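WZI (Escherichia coli, PDB 2YNK) is an outer membrane beta-barrel lectin that binds carbohydrate and takes part in group 1 capsule assembly. Local coordinates at residues Gly284-Glu296 with Ala305-Gly317. Sequence-based numbering, arbitrary orientation.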
loop_
_atom_site.group_PDB
_atom_site.type_symbol
_atom_site.label_atom_id
_atom_site.label_comp_id
_atom_site.label_asym_id
_atom_site.label_seq_id
_atom_site.Cartn_x
_atom_site.Cartn_y
_atom_site.Cartn_z
ATOM N N GLY A 284 -19.942 -4.686 19.108
ATOM C CA GLY A 284 -20.803 -4.096 18.085
ATOM C C GLY A 284 -20.376 -2.701 17.649
ATOM O O GLY A 284 -21.152 -1.986 17.014
ATOM N N TRP A 285 -19.147 -2.313 17.987
ATOM C CA TRP A 285 -18.576 -1.060 17.509
ATOM C C TRP A 285 -17.858 -1.316 16.215
ATOM O O TRP A 285 -17.070 -2.258 16.125
ATOM C CB TRP A 285 -17.603 -0.474 18.526
ATOM C CG TRP A 285 -18.250 -0.001 19.804
ATOM C CD1 TRP A 285 -19.610 0.183 20.062
ATOM C CD2 TRP A 285 -17.573 0.403 21.041
ATOM N NE1 TRP A 285 -19.810 0.639 21.340
ATOM C CE2 TRP A 285 -18.632 0.794 21.982
ATOM C CE3 TRP A 285 -16.250 0.471 21.453
ATOM C CZ2 TRP A 285 -18.350 1.230 23.266
ATOM C CZ3 TRP A 285 -15.979 0.908 22.754
ATOM C CH2 TRP A 285 -17.005 1.279 23.637
ATOM N N PRO A 286 -18.111 -0.484 15.190
ATOM C CA PRO A 286 -17.439 -0.646 13.915
ATOM C C PRO A 286 -16.102 0.092 13.960
ATOM O O PRO A 286 -15.870 1.058 13.225
ATOM C CB PRO A 286 -18.418 -0.002 12.950
ATOM C CG PRO A 286 -19.002 1.123 13.737
ATOM C CD PRO A 286 -18.976 0.708 15.182
ATOM N N VAL A 287 -15.249 -0.391 14.855
ATOM C CA VAL A 287 -13.994 0.234 15.193
ATOM C C VAL A 287 -12.965 -0.881 15.251
ATOM O O VAL A 287 -13.287 -2.001 15.652
ATOM C CB VAL A 287 -14.078 0.924 16.570
ATOM C CG1 VAL A 287 -12.712 1.430 17.015
ATOM C CG2 VAL A 287 -15.085 2.061 16.533
ATOM N N SER A 288 -11.742 -0.590 14.825
ATOM C CA SER A 288 -10.655 -1.546 14.946
ATOM C C SER A 288 -9.408 -0.828 15.377
ATOM O O SER A 288 -9.304 0.386 15.241
ATOM C CB SER A 288 -10.385 -2.242 13.618
ATOM O OG SER A 288 -11.570 -2.765 13.056
ATOM N N PHE A 289 -8.459 -1.580 15.903
ATOM C CA PHE A 289 -7.135 -1.041 16.104
ATOM C C PHE A 289 -6.100 -2.018 15.568
ATOM O O PHE A 289 -6.326 -3.234 15.547
ATOM C CB PHE A 289 -6.891 -0.631 17.564
ATOM C CG PHE A 289 -6.893 -1.766 18.550
ATOM C CD1 PHE A 289 -8.082 -2.218 19.115
ATOM C CD2 PHE A 289 -5.698 -2.345 18.965
ATOM C CE1 PHE A 289 -8.082 -3.251 20.051
ATOM C CE2 PHE A 289 -5.688 -3.375 19.904
ATOM C CZ PHE A 289 -6.881 -3.831 20.448
ATOM N N TYR A 290 -4.987 -1.457 15.097
ATOM C CA TYR A 290 -3.957 -2.222 14.421
ATOM C C TYR A 290 -2.552 -1.744 14.790
ATOM O O TYR A 290 -2.364 -0.630 15.274
ATOM C CB TYR A 290 -4.164 -2.132 12.912
ATOM C CG TYR A 290 -4.278 -0.715 12.380
ATOM C CD1 TYR A 290 -3.134 0.038 12.102
ATOM C CD2 TYR A 290 -5.522 -0.131 12.148
ATOM C CE1 TYR A 290 -3.227 1.330 11.624
ATOM C CE2 TYR A 290 -5.624 1.164 11.664
ATOM C CZ TYR A 290 -4.467 1.891 11.400
ATOM O OH TYR A 290 -4.541 3.178 10.916
ATOM N N GLY A 291 -1.570 -2.608 14.542
ATOM C CA GLY A 291 -0.166 -2.318 14.835
ATOM C C GLY A 291 0.798 -3.117 13.972
ATOM O O GLY A 291 0.456 -4.184 13.459
ATOM N N GLN A 292 2.007 -2.593 13.808
ATOM C CA GLN A 292 3.034 -3.256 13.014
ATOM C C GLN A 292 4.400 -2.969 13.612
ATOM O O GLN A 292 4.693 -1.827 13.984
ATOM C CB GLN A 292 2.977 -2.768 11.561
ATOM C CG GLN A 292 4.013 -3.398 10.637
ATOM C CD GLN A 292 3.822 -3.004 9.183
ATOM O OE1 GLN A 292 3.816 -1.818 8.846
ATOM N NE2 GLN A 292 3.661 -4.001 8.313
HETATM N N MSE A 293 5.227 -4.004 13.709
HETATM C CA MSE A 293 6.560 -3.863 14.287
HETATM C C MSE A 293 7.560 -4.556 13.413
HETATM O O MSE A 293 7.681 -5.772 13.459
HETATM C CB MSE A 293 6.577 -4.457 15.693
HETATM C CG MSE A 293 7.917 -4.227 16.394
HETATM SE SE MSE A 293 8.048 -5.377 17.991
HETATM C CE MSE A 293 9.539 -4.484 18.921
ATOM N N ILE A 294 8.290 -3.784 12.612
ATOM C CA ILE A 294 9.347 -4.332 11.769
ATOM C C ILE A 294 10.700 -3.968 12.340
ATOM O O ILE A 294 10.904 -2.834 12.765
ATOM C CB ILE A 294 9.278 -3.789 10.345
ATOM C CG1 ILE A 294 7.929 -4.125 9.723
ATOM C CG2 ILE A 294 10.402 -4.382 9.516
ATOM C CD1 ILE A 294 7.723 -5.603 9.477
ATOM N N GLY A 295 11.616 -4.934 12.344
ATOM C CA GLY A 295 12.961 -4.741 12.890
ATOM C C GLY A 295 14.040 -4.898 11.836
ATOM O O GLY A 295 13.832 -5.566 10.824
ATOM N N GLU A 296 15.196 -4.286 12.076
ATOM C CA GLU A 296 16.303 -4.344 11.129
ATOM C C GLU A 296 17.221 -5.551 11.337
ATOM O O GLU A 296 17.841 -6.023 10.384
ATOM C CB GLU A 296 17.100 -3.044 11.168
ATOM C CG GLU A 296 16.483 -1.938 10.321
ATOM C CD GLU A 296 16.750 -2.087 8.832
ATOM O OE1 GLU A 296 17.284 -3.135 8.394
ATOM O OE2 GLU A 296 16.415 -1.140 8.093
ATOM N N ALA A 305 16.122 -3.866 16.767
ATOM C CA ALA A 305 16.316 -2.572 16.096
ATOM C C ALA A 305 15.010 -2.154 15.414
ATOM O O ALA A 305 14.966 -1.897 14.204
ATOM C CB ALA A 305 17.456 -2.659 15.100
ATOM N N ASN A 306 13.960 -2.076 16.231
ATOM C CA ASN A 306 12.578 -2.086 15.757
ATOM C C ASN A 306 11.958 -0.729 15.458
ATOM O O ASN A 306 12.067 0.205 16.242
ATOM C CB ASN A 306 11.687 -2.812 16.769
ATOM C CG ASN A 306 11.918 -4.303 16.772
ATOM O OD1 ASN A 306 11.641 -4.982 15.786
ATOM N ND2 ASN A 306 12.419 -4.823 17.880
HETATM N N MSE A 307 11.288 -0.658 14.313
HETATM C CA MSE A 307 10.435 0.472 13.955
HETATM C C MSE A 307 9.027 0.110 14.322
HETATM O O MSE A 307 8.645 -1.054 14.247
HETATM C CB MSE A 307 10.540 0.744 12.460
HETATM C CG MSE A 307 11.977 1.135 12.129
HETATM SE SE MSE A 307 12.185 1.281 10.189
HETATM C CE MSE A 307 12.197 -0.642 9.753
ATOM N N PHE A 308 8.247 1.110 14.713
ATOM C CA PHE A 308 6.908 0.885 15.226
ATOM C C PHE A 308 5.833 1.641 14.461
ATOM O O PHE A 308 6.079 2.706 13.871
ATOM C CB PHE A 308 6.848 1.280 16.690
ATOM C CG PHE A 308 7.659 0.396 17.578
ATOM C CD1 PHE A 308 9.003 0.670 17.811
ATOM C CD2 PHE A 308 7.085 -0.718 18.177
ATOM C CE1 PHE A 308 9.758 -0.146 18.634
ATOM C CE2 PHE A 308 7.835 -1.538 19.002
ATOM C CZ PHE A 308 9.174 -1.251 19.230
ATOM N N LEU A 309 4.636 1.065 14.491
ATOM C CA LEU A 309 3.466 1.651 13.865
ATOM C C LEU A 309 2.215 1.142 14.570
ATOM O O LEU A 309 2.105 -0.045 14.866
ATOM C CB LEU A 309 3.437 1.280 12.393
ATOM C CG LEU A 309 2.176 1.604 11.588
ATOM C CD1 LEU A 309 2.568 1.764 10.123
ATOM C CD2 LEU A 309 1.077 0.549 11.775
ATOM N N GLY A 310 1.289 2.054 14.842
ATOM C CA GLY A 310 0.029 1.722 15.478
ATOM C C GLY A 310 -1.054 2.670 15.016
ATOM O O GLY A 310 -0.768 3.789 14.585
ATOM N N GLY A 311 -2.300 2.215 15.095
ATOM C CA GLY A 311 -3.444 3.046 14.732
ATOM C C GLY A 311 -4.800 2.513 15.170
ATOM O O GLY A 311 -4.943 1.372 15.628
ATOM N N ILE A 312 -5.805 3.361 15.019
ATOM C CA ILE A 312 -7.167 3.029 15.384
ATOM C C ILE A 312 -8.053 3.556 14.264
ATOM O O ILE A 312 -7.826 4.662 13.768
ATOM C CB ILE A 312 -7.527 3.657 16.750
ATOM C CG1 ILE A 312 -8.920 3.234 17.202
ATOM C CG2 ILE A 312 -7.420 5.174 16.701
ATOM C CD1 ILE A 312 -9.341 3.876 18.506
ATOM N N GLU A 313 -9.037 2.760 13.848
ATOM C CA GLU A 313 -9.920 3.141 12.739
ATOM C C GLU A 313 -11.381 2.887 13.080
ATOM O O GLU A 313 -11.701 1.981 13.851
ATOM C CB GLU A 313 -9.551 2.393 11.452
ATOM C CG GLU A 313 -9.381 0.889 11.619
ATOM C CD GLU A 313 -9.154 0.157 10.306
ATOM O OE1 GLU A 313 -9.968 0.330 9.371
ATOM O OE2 GLU A 313 -8.159 -0.601 10.212
ATOM N N GLY A 314 -12.256 3.707 12.499
ATOM C CA GLY A 314 -13.696 3.553 12.640
ATOM C C GLY A 314 -14.406 3.736 11.314
ATOM O O GLY A 314 -13.879 4.370 10.396
ATOM N N HIS A 315 -15.610 3.177 11.223
ATOM C CA HIS A 315 -16.373 3.146 9.981
ATOM C C HIS A 315 -17.843 3.213 10.309
ATOM O O HIS A 315 -18.365 2.347 10.993
ATOM C CB HIS A 315 -16.059 1.865 9.223
ATOM C CG HIS A 315 -14.588 1.671 8.936
ATOM N ND1 HIS A 315 -13.988 2.193 7.857
ATOM C CD2 HIS A 315 -13.604 0.981 9.634
ATOM C CE1 HIS A 315 -12.688 1.855 7.858
ATOM N NE2 HIS A 315 -12.454 1.115 8.945
ATOM N N HIS A 316 -18.526 4.244 9.830
ATOM C CA HIS A 316 -19.863 4.555 10.289
ATOM C C HIS A 316 -20.766 4.848 9.130
ATOM O O HIS A 316 -20.310 5.293 8.083
ATOM C CB HIS A 316 -19.821 5.760 11.220
ATOM C CG HIS A 316 -18.831 5.631 12.355
ATOM N ND1 HIS A 316 -19.049 4.844 13.422
ATOM C CD2 HIS A 316 -17.594 6.238 12.565
ATOM C CE1 HIS A 316 -18.007 4.934 14.271
ATOM N NE2 HIS A 316 -17.119 5.788 13.745
ATOM N N GLY A 317 -22.061 4.581 9.309
ATOM C CA GLY A 317 -23.089 4.992 8.348
ATOM C C GLY A 317 -23.788 6.225 8.882
ATOM O O GLY A 317 -23.904 6.384 10.096
#
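The ring of Tyr290 lies over Gly311, whose CA sits 3.9 Å from the ring centroid in a CH-pi contact. Tyr290 CG stands between the backbone N and the carbonyl carbon (chi1 53°), and this swings the ring across to the neighbouring strand. Gly311 has no side chain to block it. Glu313 crosses the ring at about a right angle, with OE2 3.3 Å from Tyr290 CD2. His315 helps to hold the carboxylate: its NE2 donates to Glu313 OE1 at 2.6 Å, in the imidazole plane and on the anti lone pair. On the other face of the sheet, Met293 and Phe308 lie side by side in an oblique Met-aromatic contact. Between the two faces, the backbones of strands 287-295 and 306-317 pair antiparallel. Ser288 with Glu313 and Tyr290 with Gly311 each exchange two backbone hydrogen bonds, whereas Leu309 N to Gln292 O is weak. The strands are neighbours in the closed barrel wall. Further out, Lys276 forms a salt bridge with Glu313 OE2, Tyr156 OH is hydrogen-bonded to Glu313 OE1, and Tyr290 OH to Glu328 OE1. Asn324 holds His315 ND1. With Lys276 and His315 both on its carboxylate, buried Glu313 is probably ionised. Side-chain polar bonds link four adjacent strands on this face.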